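Local atomic coordinates of beta-Ala-His dipeptidase (Homo sapiens, PDB entry 3DLJ), a protein that hydrolyses Xaa-His dipeptides, with highest activity toward carnosine and anserine, using two zinc ions per subunit in an M20-family metallopeptidase fold. Residues Glu14-Tyr19 with Leu473-Phe478; Asp61-Leu66 with Ile92-Gly97; Lys170-Gly175 with Val182-Leu187; Ile353-His358 with Ser362-Gln367; Val229-Arg234 with Met251-Ala256. All coordinates share one frame; numbering follows the deposited sequence.

Contact 1 (Glu14-Tyr19 with Leu473-Phe478)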
# COMPACT_ATOMS: atom_id res chain seq x y z
N GLU A 14 21.17 -17.71 15.89
CA GLU A 14 20.66 -18.17 17.16
C GLU A 14 20.72 -17.03 18.18
O GLU A 14 19.75 -16.80 18.87
CB GLU A 14 21.47 -19.37 17.68
CG GLU A 14 20.67 -20.31 18.59
N LYS A 15 21.85 -16.32 18.23
CA LYS A 15 22.07 -15.25 19.21
C LYS A 15 21.26 -14.04 18.83
O LYS A 15 20.65 -13.42 19.70
CB LYS A 15 23.56 -14.91 19.32
CG LYS A 15 24.23 -15.61 20.47
CD LYS A 15 25.39 -16.49 20.04
CE LYS A 15 25.80 -17.42 21.17
NZ LYS A 15 26.74 -18.48 20.71
N VAL A 16 21.26 -13.70 17.54
CA VAL A 16 20.40 -12.64 16.98
C VAL A 16 18.92 -12.91 17.28
O VAL A 16 18.21 -12.03 17.70
CB VAL A 16 20.62 -12.46 15.45
CG1 VAL A 16 19.51 -11.64 14.83
CG2 VAL A 16 21.94 -11.78 15.18
N PHE A 17 18.47 -14.15 17.07
CA PHE A 17 17.09 -14.58 17.36
C PHE A 17 16.78 -14.49 18.85
O PHE A 17 15.69 -14.03 19.22
CB PHE A 17 16.84 -16.01 16.86
CG PHE A 17 16.60 -16.14 15.37
CD1 PHE A 17 17.00 -15.14 14.47
CD2 PHE A 17 15.97 -17.27 14.86
CE1 PHE A 17 16.79 -15.28 13.11
CE2 PHE A 17 15.74 -17.41 13.48
CZ PHE A 17 16.16 -16.41 12.61
N GLN A 18 17.71 -14.95 19.68
CA GLN A 18 17.61 -14.83 21.13
C GLN A 18 17.42 -13.36 21.52
O GLN A 18 16.54 -13.07 22.32
CB GLN A 18 18.86 -15.36 21.86
CG GLN A 18 19.18 -16.84 21.70
CD GLN A 18 20.59 -17.23 22.26
OE1 GLN A 18 21.15 -16.55 23.16
NE2 GLN A 18 21.15 -18.31 21.73
N TYR A 19 18.25 -12.47 20.98
CA TYR A 19 18.18 -11.01 21.22
C TYR A 19 16.78 -10.47 20.90
O TYR A 19 16.15 -9.80 21.73
CB TYR A 19 19.27 -10.26 20.42
CG TYR A 19 19.35 -8.77 20.70
CD1 TYR A 19 20.30 -8.24 21.59
CD2 TYR A 19 18.47 -7.88 20.08
CE1 TYR A 19 20.37 -6.85 21.84
CE2 TYR A 19 18.52 -6.53 20.32
CZ TYR A 19 19.46 -6.01 21.20
OH TYR A 19 19.44 -4.64 21.40
N LEU A 473 12.92 -12.84 10.35
CA LEU A 473 12.90 -13.08 8.91
C LEU A 473 13.91 -12.16 8.23
O LEU A 473 14.72 -12.60 7.39
CB LEU A 473 11.50 -12.85 8.33
CG LEU A 473 11.35 -12.94 6.81
CD1 LEU A 473 11.70 -14.33 6.39
CD2 LEU A 473 9.93 -12.63 6.37
N PHE A 474 13.85 -10.88 8.56
CA PHE A 474 14.79 -9.93 8.02
C PHE A 474 16.25 -10.26 8.40
O PHE A 474 17.16 -10.15 7.58
CB PHE A 474 14.39 -8.48 8.40
CG PHE A 474 13.16 -7.96 7.69
CD1 PHE A 474 12.83 -8.39 6.40
CD2 PHE A 474 12.35 -6.98 8.29
CE1 PHE A 474 11.69 -7.88 5.73
CE2 PHE A 474 11.20 -6.44 7.63
CZ PHE A 474 10.88 -6.89 6.35
N ALA A 475 16.46 -10.65 9.66
CA ALA A 475 17.80 -11.10 10.12
C ALA A 475 18.37 -12.28 9.27
O ALA A 475 19.50 -12.21 8.75
CB ALA A 475 17.75 -11.47 11.60
N ALA A 476 17.58 -13.34 9.11
CA ALA A 476 17.95 -14.47 8.26
C ALA A 476 18.26 -14.05 6.81
O ALA A 476 19.18 -14.58 6.16
CB ALA A 476 16.84 -15.54 8.29
N PHE A 477 17.47 -13.08 6.31
CA PHE A 477 17.52 -12.61 4.94
C PHE A 477 18.84 -11.89 4.64
O PHE A 477 19.43 -12.11 3.58
CB PHE A 477 16.30 -11.73 4.67
CG PHE A 477 16.24 -11.16 3.28
CD1 PHE A 477 15.98 -11.99 2.18
CD2 PHE A 477 16.42 -9.80 3.06
CE1 PHE A 477 15.89 -11.46 0.89
CE2 PHE A 477 16.35 -9.28 1.77
CZ PHE A 477 16.08 -10.11 0.68
N PHE A 478 19.29 -11.05 5.58
CA PHE A 478 20.61 -10.40 5.46
C PHE A 478 21.66 -11.44 5.09
O PHE A 478 22.49 -11.22 4.19
CB PHE A 478 21.05 -9.71 6.76
CG PHE A 478 20.15 -8.60 7.21
CD1 PHE A 478 20.19 -8.17 8.54
CD2 PHE A 478 19.25 -8.00 6.35
CE1 PHE A 478 19.36 -7.15 8.99
CE2 PHE A 478 18.41 -6.98 6.80
CZ PHE A 478 18.47 -6.56 8.12
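An antiparallel helix pair brings the two ends of the chain together, Val-16 and Phe-17 of the N-terminal helix 13-22 lying against Ala-475 and Ala-476 of the C-terminal helix 464-482. The axes of the short segments pass 10.3 Å apart, and their N-to-C directions make an angle of 158°. Val-16 and Ala-475 are in register. Val-16 points its side chain at the other helix, and CG1, anti to the backbone N (chi1 166°), comes forward to within 3.7 Å of Ala-475 CB. One methyl branch therefore meets one methyl, with the small alanine side chain admitting the valine close to the backbone of helix 464-482. Phe-17 starts off along the flank of the interface, but its ring swings inward and reaches the alanines with its rim. CE1 of Phe-17 is 4.2 Å from Ala-475 CB, and CZ of Phe-17 approaches Ala-476 CB more loosely, at 4.5 Å. Both methyl groups lie near the ring plane, so the phenyl group meets them at its edge. Ala-475 CB thus receives Val-16 and Phe-17 together, in a contact made entirely by apolar groups. Other helices pack against parts of the pair. Phe-17 also rests on Val-415 of helix 403-416, and Leu-473 and Phe-477 touch that same helix. Helix 141-160 receives Ala-475 on Phe-158 and Phe-478 on Val-155, while its Trp-151 meets the rings of Phe-474 and Phe-478 edge-to-face.

Contact 2 (Asp61-Leu66 with Ile92-Gly97)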
# COMPACT_ATOMS: atom_id res chain seq x y z
N ASP A 61 17.40 9.99 13.24
CA ASP A 61 18.20 9.85 14.46
C ASP A 61 18.37 8.39 14.84
O ASP A 61 19.45 7.99 15.28
CB ASP A 61 17.63 10.63 15.65
CG ASP A 61 18.51 10.50 16.89
OD1 ASP A 61 19.74 10.78 16.78
OD2 ASP A 61 17.98 10.10 17.96
N THR A 62 17.32 7.60 14.66
CA THR A 62 17.38 6.17 14.91
C THR A 62 18.45 5.48 14.08
O THR A 62 19.20 4.66 14.60
CB THR A 62 16.00 5.50 14.68
OG1 THR A 62 15.12 5.94 15.70
CG2 THR A 62 16.09 3.97 14.74
N LEU A 63 18.50 5.81 12.79
CA LEU A 63 19.48 5.23 11.86
C LEU A 63 20.91 5.64 12.17
O LEU A 63 21.80 4.81 12.11
CB LEU A 63 19.12 5.56 10.40
CG LEU A 63 17.81 4.95 9.91
CD1 LEU A 63 17.55 5.29 8.44
CD2 LEU A 63 17.77 3.45 10.15
N GLN A 64 21.12 6.91 12.51
CA GLN A 64 22.43 7.40 12.95
C GLN A 64 22.95 6.68 14.20
O GLN A 64 24.14 6.33 14.28
CB GLN A 64 22.37 8.89 13.23
CG GLN A 64 22.29 9.78 12.01
CD GLN A 64 22.75 11.21 12.29
OE1 GLN A 64 23.59 11.44 13.17
NE2 GLN A 64 22.22 12.17 11.54
N ARG A 65 22.07 6.50 15.18
CA ARG A 65 22.43 5.84 16.42
C ARG A 65 22.83 4.39 16.17
O ARG A 65 23.62 3.83 16.92
CB ARG A 65 21.31 5.95 17.47
CG ARG A 65 21.12 7.38 18.01
CD ARG A 65 20.20 7.44 19.23
N LEU A 66 22.29 3.80 15.10
CA LEU A 66 22.63 2.44 14.65
C LEU A 66 23.98 2.35 13.97
O LEU A 66 24.52 1.26 13.81
CB LEU A 66 21.56 1.93 13.67
CG LEU A 66 20.35 1.27 14.32
CD1 LEU A 66 19.68 0.30 13.36
CD2 LEU A 66 20.77 0.56 15.65
N ILE A 92 14.86 10.24 3.76
CA ILE A 92 16.06 9.70 4.33
C ILE A 92 16.75 8.83 3.30
O ILE A 92 16.13 7.93 2.73
CB ILE A 92 15.80 8.91 5.62
CG1 ILE A 92 15.34 9.87 6.71
CG2 ILE A 92 17.07 8.11 6.03
CD1 ILE A 92 14.86 9.19 7.94
N LEU A 93 18.02 9.15 3.04
CA LEU A 93 18.90 8.30 2.25
C LEU A 93 20.08 7.90 3.11
O LEU A 93 21.01 8.69 3.31
CB LEU A 93 19.39 9.05 1.00
CG LEU A 93 18.38 9.37 -0.11
CD1 LEU A 93 19.14 10.04 -1.25
CD2 LEU A 93 17.70 8.12 -0.61
N ALA A 94 20.04 6.66 3.62
CA ALA A 94 21.01 6.18 4.62
C ALA A 94 21.80 4.95 4.17
O ALA A 94 21.25 4.08 3.50
CB ALA A 94 20.30 5.91 5.94
N GLU A 95 23.09 4.89 4.53
CA GLU A 95 23.93 3.72 4.26
C GLU A 95 24.58 3.18 5.54
O GLU A 95 25.18 3.92 6.31
CB GLU A 95 24.95 3.96 3.12
CG GLU A 95 26.34 4.50 3.49
CD GLU A 95 27.27 4.76 2.28
OE1 GLU A 95 27.72 5.91 2.07
OE2 GLU A 95 27.58 3.80 1.53
N LEU A 96 24.46 1.87 5.75
CA LEU A 96 25.11 1.19 6.86
C LEU A 96 26.15 0.20 6.32
O LEU A 96 25.81 -0.94 5.96
CB LEU A 96 24.07 0.48 7.73
CG LEU A 96 24.55 -0.28 8.98
CD1 LEU A 96 25.19 0.62 10.01
CD2 LEU A 96 23.37 -1.01 9.58
N GLY A 97 27.40 0.64 6.26
CA GLY A 97 28.48 -0.14 5.66
C GLY A 97 28.66 0.14 4.17
O GLY A 97 27.68 0.30 3.42
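The C-terminal part of helix 46-65 lies over strand 91-96, with CA of Leu-63 facing CA of Ala-94 at 7.5 Å and CA of Leu-66 facing CA of Leu-96 at 8.3 Å. This is helix-on-sheet packing within an alpha/beta domain: the strand belongs to a mixed six-stranded sheet, between strands 69-73 and 168-174. Ile-92, Ala-94 and Leu-96 turn their side chains toward the helix, whereas Leu-93 points to the other face. Leu-63 carries the centre. Its CG is anti to the carbonyl carbon (chi1 -65°), and the chain then runs straight on (chi2 -178°) to Leu-63 CD1, which touches Ile-92 CG2 at 3.7 Å. Leu-63 CD1 also lies 3.8 Å from Ala-94 CB, so it bridges two successive inward-facing residues of the strand. The Leu-63 and Ile-92 side chains cross obliquely, and it is the short CG2 branch of Ile-92 that is presented to the leucine. Neighbours extend this apolar layer: Leu-63 also packs on Val-70, on Ile-152 of helix 141-160 and on Phe-171 of strand 168-174. At the far end the contact changes character, because a backbone atom meets a side chain. Leu-66 O, which is hydrogen-bonded to Arg-159 NE, lies 3.9 Å from Leu-96 CD1.

Contact 3 (Lys170-Gly175 with Val182-Leu187)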
# COMPACT_ATOMS: atom_id res chain seq x y z
N LYS A 170 21.45 -0.25 2.69
CA LYS A 170 20.98 1.07 2.38
C LYS A 170 19.50 1.21 2.74
O LYS A 170 18.72 0.23 2.69
CB LYS A 170 21.29 1.41 0.92
CG LYS A 170 22.78 1.68 0.67
CD LYS A 170 23.10 2.27 -0.71
CE LYS A 170 24.47 2.94 -0.68
NZ LYS A 170 25.15 3.13 -2.02
N PHE A 171 19.11 2.41 3.15
CA PHE A 171 17.71 2.71 3.46
C PHE A 171 17.29 3.91 2.64
O PHE A 171 18.00 4.93 2.61
CB PHE A 171 17.51 3.04 4.95
CG PHE A 171 18.22 2.11 5.92
CD1 PHE A 171 19.60 2.21 6.13
CD2 PHE A 171 17.50 1.20 6.68
CE1 PHE A 171 20.25 1.39 7.04
CE2 PHE A 171 18.13 0.38 7.60
CZ PHE A 171 19.51 0.46 7.78
N ILE A 172 16.16 3.79 1.96
CA ILE A 172 15.45 4.96 1.41
C ILE A 172 14.03 5.05 2.02
O ILE A 172 13.16 4.24 1.71
CB ILE A 172 15.42 4.98 -0.16
CG1 ILE A 172 14.65 6.20 -0.67
CG2 ILE A 172 14.86 3.67 -0.76
CD1 ILE A 172 14.63 6.31 -2.18
N ILE A 173 13.83 6.02 2.91
CA ILE A 173 12.56 6.15 3.62
C ILE A 173 11.95 7.53 3.36
O ILE A 173 12.58 8.56 3.62
CB ILE A 173 12.68 5.93 5.17
CG1 ILE A 173 13.57 4.72 5.55
CG2 ILE A 173 11.32 5.89 5.82
CD1 ILE A 173 13.07 3.33 5.16
N GLU A 174 10.71 7.53 2.86
CA GLU A 174 10.00 8.77 2.54
C GLU A 174 8.84 9.01 3.48
O GLU A 174 8.45 8.13 4.27
CB GLU A 174 9.51 8.75 1.08
CG GLU A 174 8.40 7.73 0.79
CD GLU A 174 7.57 8.11 -0.44
OE1 GLU A 174 7.49 9.31 -0.77
OE2 GLU A 174 6.98 7.20 -1.07
N GLY A 175 8.29 10.22 3.39
CA GLY A 175 7.14 10.61 4.18
C GLY A 175 5.92 11.04 3.38
O GLY A 175 5.07 11.77 3.91
N VAL A 182 5.09 12.40 -3.70
CA VAL A 182 5.44 13.69 -4.28
C VAL A 182 6.95 13.91 -4.24
O VAL A 182 7.56 13.83 -3.16
CB VAL A 182 4.66 14.88 -3.60
CG1 VAL A 182 5.17 16.23 -4.07
CG2 VAL A 182 3.16 14.79 -3.92
N ALA A 183 7.53 14.14 -5.42
CA ALA A 183 8.94 14.46 -5.59
C ALA A 183 9.91 13.28 -5.44
O ALA A 183 11.12 13.47 -5.57
CB ALA A 183 9.35 15.62 -4.67
N LEU A 184 9.40 12.08 -5.17
CA LEU A 184 10.30 10.93 -4.98
C LEU A 184 10.99 10.53 -6.29
O LEU A 184 12.22 10.43 -6.35
CB LEU A 184 9.60 9.74 -4.30
CG LEU A 184 10.55 8.63 -3.78
CD1 LEU A 184 11.57 9.14 -2.73
CD2 LEU A 184 9.77 7.46 -3.25
N GLU A 185 10.19 10.35 -7.35
CA GLU A 185 10.68 9.91 -8.67
C GLU A 185 11.85 10.75 -9.23
O GLU A 185 12.81 10.20 -9.76
CB GLU A 185 9.51 9.83 -9.66
CG GLU A 185 9.83 9.13 -10.97
CD GLU A 185 8.64 9.13 -11.93
OE1 GLU A 185 7.54 8.67 -11.53
OE2 GLU A 185 8.79 9.60 -13.08
N GLU A 186 11.77 12.08 -9.10
CA GLU A 186 12.86 12.97 -9.50
C GLU A 186 14.13 12.80 -8.67
O GLU A 186 15.25 12.90 -9.19
CB GLU A 186 12.41 14.44 -9.48
N LEU A 187 13.97 12.54 -7.37
CA LEU A 187 15.11 12.26 -6.50
C LEU A 187 15.73 10.93 -6.85
O LEU A 187 16.96 10.81 -6.90
CB LEU A 187 14.72 12.28 -5.01
CG LEU A 187 15.85 11.97 -4.00
CD1 LEU A 187 16.94 13.07 -4.01
CD2 LEU A 187 15.31 11.75 -2.59
O HOH W 1 8.44 12.11 -0.99
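Glu-174 and Leu-184 meet with a carboxylate laid against a methyl group. Leu-184 CD2 is 3.6 Å from Glu-174 OE2 and 3.8 Å from Glu-174 OE1, so the methyl sits over the face of the carboxylate, above CD. Further back along the strand, Ile-172 CD1 approaches the other branch, Leu-184 CD1, at 4.2 Å. Leu-184 thereby packs on two residues that face the same side of strand 168-174. A water joins the segments through polar atoms: it donates to Glu-174 OE1 at 3.0 Å and to Val-182 O at 2.9 Å, tying the carboxylate to the backbone just ahead of helix 184-191. The glutamate reaches this place from the crowded position between backbone N and carbonyl carbon (chi1 68°), its chain extended beyond CG. Its other oxygen, OE2, is hydrogen-bonded to Tyr-108 OH and Ser-181 OG, so partners at both oxygens fix the rotation of the carboxylate. The Glu-174 side chain comes within about 3 Å of that of Glu-177, the probable proton acceptor, about 4 Å of that of the zinc ligand His-110, and about 8 Å of a bound zinc ion. This places it beside the metal centre, consistent with a second-shell residue. Outward from here, Ile-431 of helix 430-438 touches both Glu-174 and Leu-184, and Phe-435 of that helix touches Ile-172. Strand 168-174 runs between strands 91-96 and 104-110, while Leu-184 and Leu-187 of the helix reach Val-91.

Contact 4 (Ile353-His358 with Ser362-Gln367)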
# COMPACT_ATOMS: atom_id res chain seq x y z
N ILE A 353 -10.54 1.37 -11.29
CA ILE A 353 -10.45 0.07 -11.91
C ILE A 353 -9.01 -0.43 -11.74
O ILE A 353 -8.05 0.19 -12.20
CB ILE A 353 -10.84 0.14 -13.42
CG1 ILE A 353 -12.26 0.73 -13.58
CG2 ILE A 353 -10.75 -1.22 -14.07
CD1 ILE A 353 -12.67 1.03 -15.03
N ARG A 354 -8.88 -1.57 -11.08
CA ARG A 354 -7.62 -2.25 -10.97
C ARG A 354 -7.27 -2.90 -12.28
O ARG A 354 -8.12 -3.52 -12.93
CB ARG A 354 -7.68 -3.26 -9.83
CG ARG A 354 -7.99 -2.61 -8.49
CD ARG A 354 -6.75 -1.94 -7.86
NE ARG A 354 -7.08 -1.24 -6.60
CZ ARG A 354 -6.21 -0.52 -5.88
NH1 ARG A 354 -6.62 0.06 -4.76
NH2 ARG A 354 -4.94 -0.39 -6.27
N LEU A 355 -6.03 -2.72 -12.71
CA LEU A 355 -5.64 -3.15 -14.03
C LEU A 355 -4.73 -4.36 -13.97
O LEU A 355 -3.97 -4.53 -13.03
CB LEU A 355 -4.97 -2.01 -14.79
CG LEU A 355 -5.67 -0.64 -14.77
CD1 LEU A 355 -4.85 0.35 -15.61
CD2 LEU A 355 -7.06 -0.73 -15.32
N VAL A 356 -4.85 -5.22 -14.98
CA VAL A 356 -4.08 -6.45 -15.08
C VAL A 356 -3.51 -6.57 -16.51
O VAL A 356 -3.98 -5.89 -17.42
CB VAL A 356 -4.96 -7.70 -14.73
CG1 VAL A 356 -5.52 -7.59 -13.33
CG2 VAL A 356 -6.08 -7.89 -15.76
N PRO A 357 -2.46 -7.39 -16.69
CA PRO A 357 -2.00 -7.71 -18.04
C PRO A 357 -3.13 -8.23 -18.94
O PRO A 357 -3.92 -9.06 -18.49
CB PRO A 357 -0.96 -8.80 -17.81
CG PRO A 357 -0.51 -8.63 -16.41
CD PRO A 357 -1.62 -8.00 -15.64
N HIS A 358 -3.24 -7.76 -20.19
CA HIS A 358 -2.36 -6.73 -20.77
C HIS A 358 -3.05 -5.39 -21.01
O HIS A 358 -2.92 -4.82 -22.09
CB HIS A 358 -1.78 -7.24 -22.10
CG HIS A 358 -0.54 -8.05 -21.94
ND1 HIS A 358 -0.23 -9.12 -22.76
CD2 HIS A 358 0.46 -7.97 -21.02
CE1 HIS A 358 0.91 -9.65 -22.36
NE2 HIS A 358 1.35 -8.97 -21.31
N SER A 362 -4.17 4.19 -21.20
CA SER A 362 -4.73 5.22 -22.06
C SER A 362 -6.01 4.76 -22.70
O SER A 362 -6.92 5.57 -22.91
CB SER A 362 -3.72 5.69 -23.13
OG SER A 362 -2.56 6.20 -22.50
N ALA A 363 -6.08 3.46 -23.06
CA ALA A 363 -7.30 2.88 -23.63
C ALA A 363 -8.43 2.83 -22.59
O ALA A 363 -9.56 3.21 -22.88
CB ALA A 363 -7.04 1.48 -24.23
N VAL A 364 -8.10 2.40 -21.38
CA VAL A 364 -9.04 2.37 -20.25
C VAL A 364 -9.58 3.77 -19.99
O VAL A 364 -10.80 3.95 -19.87
CB VAL A 364 -8.39 1.73 -18.99
CG1 VAL A 364 -9.27 1.88 -17.76
CG2 VAL A 364 -8.06 0.25 -19.24
N GLU A 365 -8.71 4.77 -19.94
CA GLU A 365 -9.14 6.16 -19.80
C GLU A 365 -10.14 6.55 -20.90
O GLU A 365 -11.23 7.08 -20.61
CB GLU A 365 -7.94 7.10 -19.75
CG GLU A 365 -8.27 8.58 -19.88
CD GLU A 365 -7.03 9.48 -19.77
OE1 GLU A 365 -6.01 9.22 -20.47
OE2 GLU A 365 -7.09 10.46 -18.99
N LYS A 366 -9.80 6.25 -22.16
CA LYS A 366 -10.70 6.54 -23.29
C LYS A 366 -12.04 5.81 -23.16
O LYS A 366 -13.09 6.41 -23.34
CB LYS A 366 -10.07 6.19 -24.64
CG LYS A 366 -9.52 7.36 -25.40
N GLN A 367 -11.98 4.51 -22.90
CA GLN A 367 -13.20 3.69 -22.79
C GLN A 367 -14.15 4.15 -21.69
O GLN A 367 -15.34 4.26 -21.92
CB GLN A 367 -12.85 2.22 -22.60
CG GLN A 367 -12.21 1.64 -23.85
CD GLN A 367 -11.46 0.33 -23.60
OE1 GLN A 367 -11.00 0.03 -22.49
NE2 GLN A 367 -11.33 -0.45 -24.65
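Ile-353, which packs on Val-364, is held through its carbonyl oxygen: Ile-353 O is hydrogen-bonded to Ser-225 OG, and the backbones of Ile-353 and Ser-225 are bonded as well. This side-chain bond supplements the pairing of strand 346-355 with strand 216-232, which continues at Leu-355 through its backbone bond with Gly-223. From the strand fixed in this way, Ile-353 and Leu-355 send their side chains toward helix 361-377, and both are met by one residue, Val-364. Its two branches divide the work. CG1 of Val-364, anti to the backbone N (chi1 171°), approaches Ile-353 CD1 at 4.4 Å, a light touch. CG2 of Val-364, beside its own backbone N, comes to 4.2 Å from Leu-355 CD2. The Leu-355 and Val-364 side chains come from opposite directions and overlap along their flanks. The forked valine thus spans two residues of the same strand face, while CA of Ile-353 and CA of Val-364 stay 8.8 Å apart. On the helix, the backbone bond from Gln-367 N to Ala-363 O is short at 2.7 Å. Asn-360 OD1 is hydrogen-bonded to Ala-363 N near the start of the helix. Val-364 also touches Ile-273, and Ile-353 touches Leu-325 of the adjoining strand 324-331. With strand 384-397 following, and parallel to strand 346-355 with strand 216-232 between them, the contact begins a beta-alpha-beta crossover, one half of the ferredoxin-like fold known for the dimerisation domain of M20 peptidases.

Contact 5 (Val229-Arg234 with Met251-Ala256)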
# COMPACT_ATOMS: atom_id res chain seq x y z
N VAL A 229 -15.74 11.81 -11.32
CA VAL A 229 -16.81 12.20 -12.22
C VAL A 229 -17.58 13.35 -11.59
O VAL A 229 -18.39 13.13 -10.69
CB VAL A 229 -17.79 11.03 -12.51
CG1 VAL A 229 -18.89 11.44 -13.55
CG2 VAL A 229 -17.05 9.79 -12.97
N GLU A 230 -17.34 14.56 -12.08
CA GLU A 230 -18.04 15.74 -11.61
C GLU A 230 -19.32 16.01 -12.40
O GLU A 230 -19.31 16.06 -13.63
CB GLU A 230 -17.10 16.95 -11.62
CG GLU A 230 -17.66 18.20 -10.92
CD GLU A 230 -16.83 19.47 -11.21
OE1 GLU A 230 -16.79 19.93 -12.36
OE2 GLU A 230 -16.22 20.02 -10.27
N VAL A 231 -20.43 16.15 -11.69
CA VAL A 231 -21.65 16.67 -12.29
C VAL A 231 -22.01 17.99 -11.60
O VAL A 231 -22.16 18.05 -10.38
CB VAL A 231 -22.85 15.65 -12.25
CG1 VAL A 231 -24.00 16.19 -13.06
CG2 VAL A 231 -22.45 14.28 -12.78
N LYS A 232 -22.14 19.05 -12.38
CA LYS A 232 -22.32 20.40 -11.85
C LYS A 232 -23.52 21.11 -12.46
O LYS A 232 -23.65 21.19 -13.68
CB LYS A 232 -21.06 21.24 -12.07
CG LYS A 232 -21.24 22.68 -11.63
CD LYS A 232 -20.03 23.55 -11.82
CE LYS A 232 -20.48 25.03 -11.89
NZ LYS A 232 -19.41 25.96 -11.43
N CYS A 233 -24.40 21.60 -11.59
CA CYS A 233 -25.49 22.51 -11.94
C CYS A 233 -25.01 23.96 -11.72
O CYS A 233 -24.63 24.66 -12.65
CB CYS A 233 -26.74 22.19 -11.08
SG CYS A 233 -28.28 23.14 -11.48
N ARG A 234 -25.01 24.39 -10.47
CA ARG A 234 -24.37 25.63 -10.08
C ARG A 234 -23.64 25.21 -8.84
O ARG A 234 -23.78 24.08 -8.40
CB ARG A 234 -25.39 26.71 -9.77
CG ARG A 234 -26.41 26.28 -8.73
CD ARG A 234 -27.33 27.41 -8.33
NE ARG A 234 -27.84 27.15 -6.98
CZ ARG A 234 -28.88 27.76 -6.43
NH1 ARG A 234 -29.55 28.68 -7.11
NH2 ARG A 234 -29.25 27.44 -5.19
N MET A 251 -27.06 14.96 -8.25
CA MET A 251 -27.06 13.62 -7.61
C MET A 251 -27.78 12.55 -8.43
O MET A 251 -27.33 11.39 -8.47
CB MET A 251 -27.65 13.66 -6.21
CG MET A 251 -26.69 14.10 -5.14
SD MET A 251 -25.27 13.01 -4.87
CE MET A 251 -25.98 11.65 -3.91
N ALA A 252 -28.89 12.91 -9.07
CA ALA A 252 -29.62 11.95 -9.89
C ALA A 252 -28.78 11.50 -11.11
O ALA A 252 -28.74 10.33 -11.42
CB ALA A 252 -30.99 12.54 -10.33
N ASP A 253 -28.11 12.45 -11.78
CA ASP A 253 -27.18 12.19 -12.87
C ASP A 253 -25.98 11.33 -12.41
O ASP A 253 -25.65 10.32 -13.03
CB ASP A 253 -26.68 13.51 -13.49
CG ASP A 253 -27.75 14.27 -14.29
OD1 ASP A 253 -28.76 13.66 -14.70
OD2 ASP A 253 -27.57 15.51 -14.51
N LEU A 254 -25.34 11.71 -11.31
CA LEU A 254 -24.17 10.99 -10.81
C LEU A 254 -24.49 9.56 -10.42
O LEU A 254 -23.75 8.64 -10.79
CB LEU A 254 -23.49 11.75 -9.65
CG LEU A 254 -22.24 11.12 -9.02
CD1 LEU A 254 -21.12 10.91 -10.07
CD2 LEU A 254 -21.72 11.92 -7.82
N VAL A 255 -25.60 9.36 -9.71
CA VAL A 255 -26.03 8.03 -9.33
C VAL A 255 -26.32 7.12 -10.55
O VAL A 255 -26.03 5.91 -10.52
CB VAL A 255 -27.25 8.10 -8.34
CG1 VAL A 255 -27.92 6.76 -8.23
CG2 VAL A 255 -26.79 8.62 -6.97
N ALA A 256 -26.87 7.70 -11.60
CA ALA A 256 -27.07 6.97 -12.84
C ALA A 256 -25.73 6.66 -13.53
O ALA A 256 -25.54 5.59 -14.08
CB ALA A 256 -28.00 7.74 -13.77
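Val-231 faces the helix with both its branches, each meeting a different residue. CG1 of Val-231, anti to the backbone N (chi1 -172°), lies 3.8 Å from Asp-253 CB, and the two side chains cross at about a right angle. CG2 of Val-231 turns to the neighbouring residue and stands 4.2 Å from Leu-254 CB, at the root of the leucine side chain. Leu-254 leaves the helix along its flank, but its end bends back to the strand. There CD1 of Leu-254 comes 3.6 Å from Val-229 O and 4.1 Å from Val-229 CB, so it rests against backbone and side chain together. Asp-253 meets Val-231 CG1 with CB and, at 3.9 Å, with OD2; its carboxylate is held by other partners: OD1 forms a salt bridge with Arg-379 NE, and OD2 is hydrogen-bonded to Asn-383 ND2 and Ser-381 OG. Helix and strand run nearly antiparallel, the short axes 8.3 Å apart with 154° between their directions. Helix 250-258 thus lies on one face of the ferredoxin-like sheet: Leu-254 also touches Val-347 of strand 346-355, and the adjacent helix 361-377 reaches Val-229 with Leu-372 and Asp-253 with Phe-376.

How the contacts relate
From the N terminus, contact 1 opens first and closes last: it joins helix 13-22 to helix 464-482, and the other four nest inside its loop. Those four follow in series without crossing, in the order 2, 3, 5, 4. Contacts 2 and 3 each place a helix on the six-stranded sheet of the zinc-binding domain; their strands 91-96 and 168-174 are neighbours, with Ala-94 O 2.7 Å from Phe-171 N, a probable hydrogen bond. Contacts 5 and 4 share the second sheet through the adjacent strands 216-232 and 346-355, their centres 24 Å apart. Contacts 1 and 5, with centres 56 Å apart, lie on opposite sides of the chain's centre.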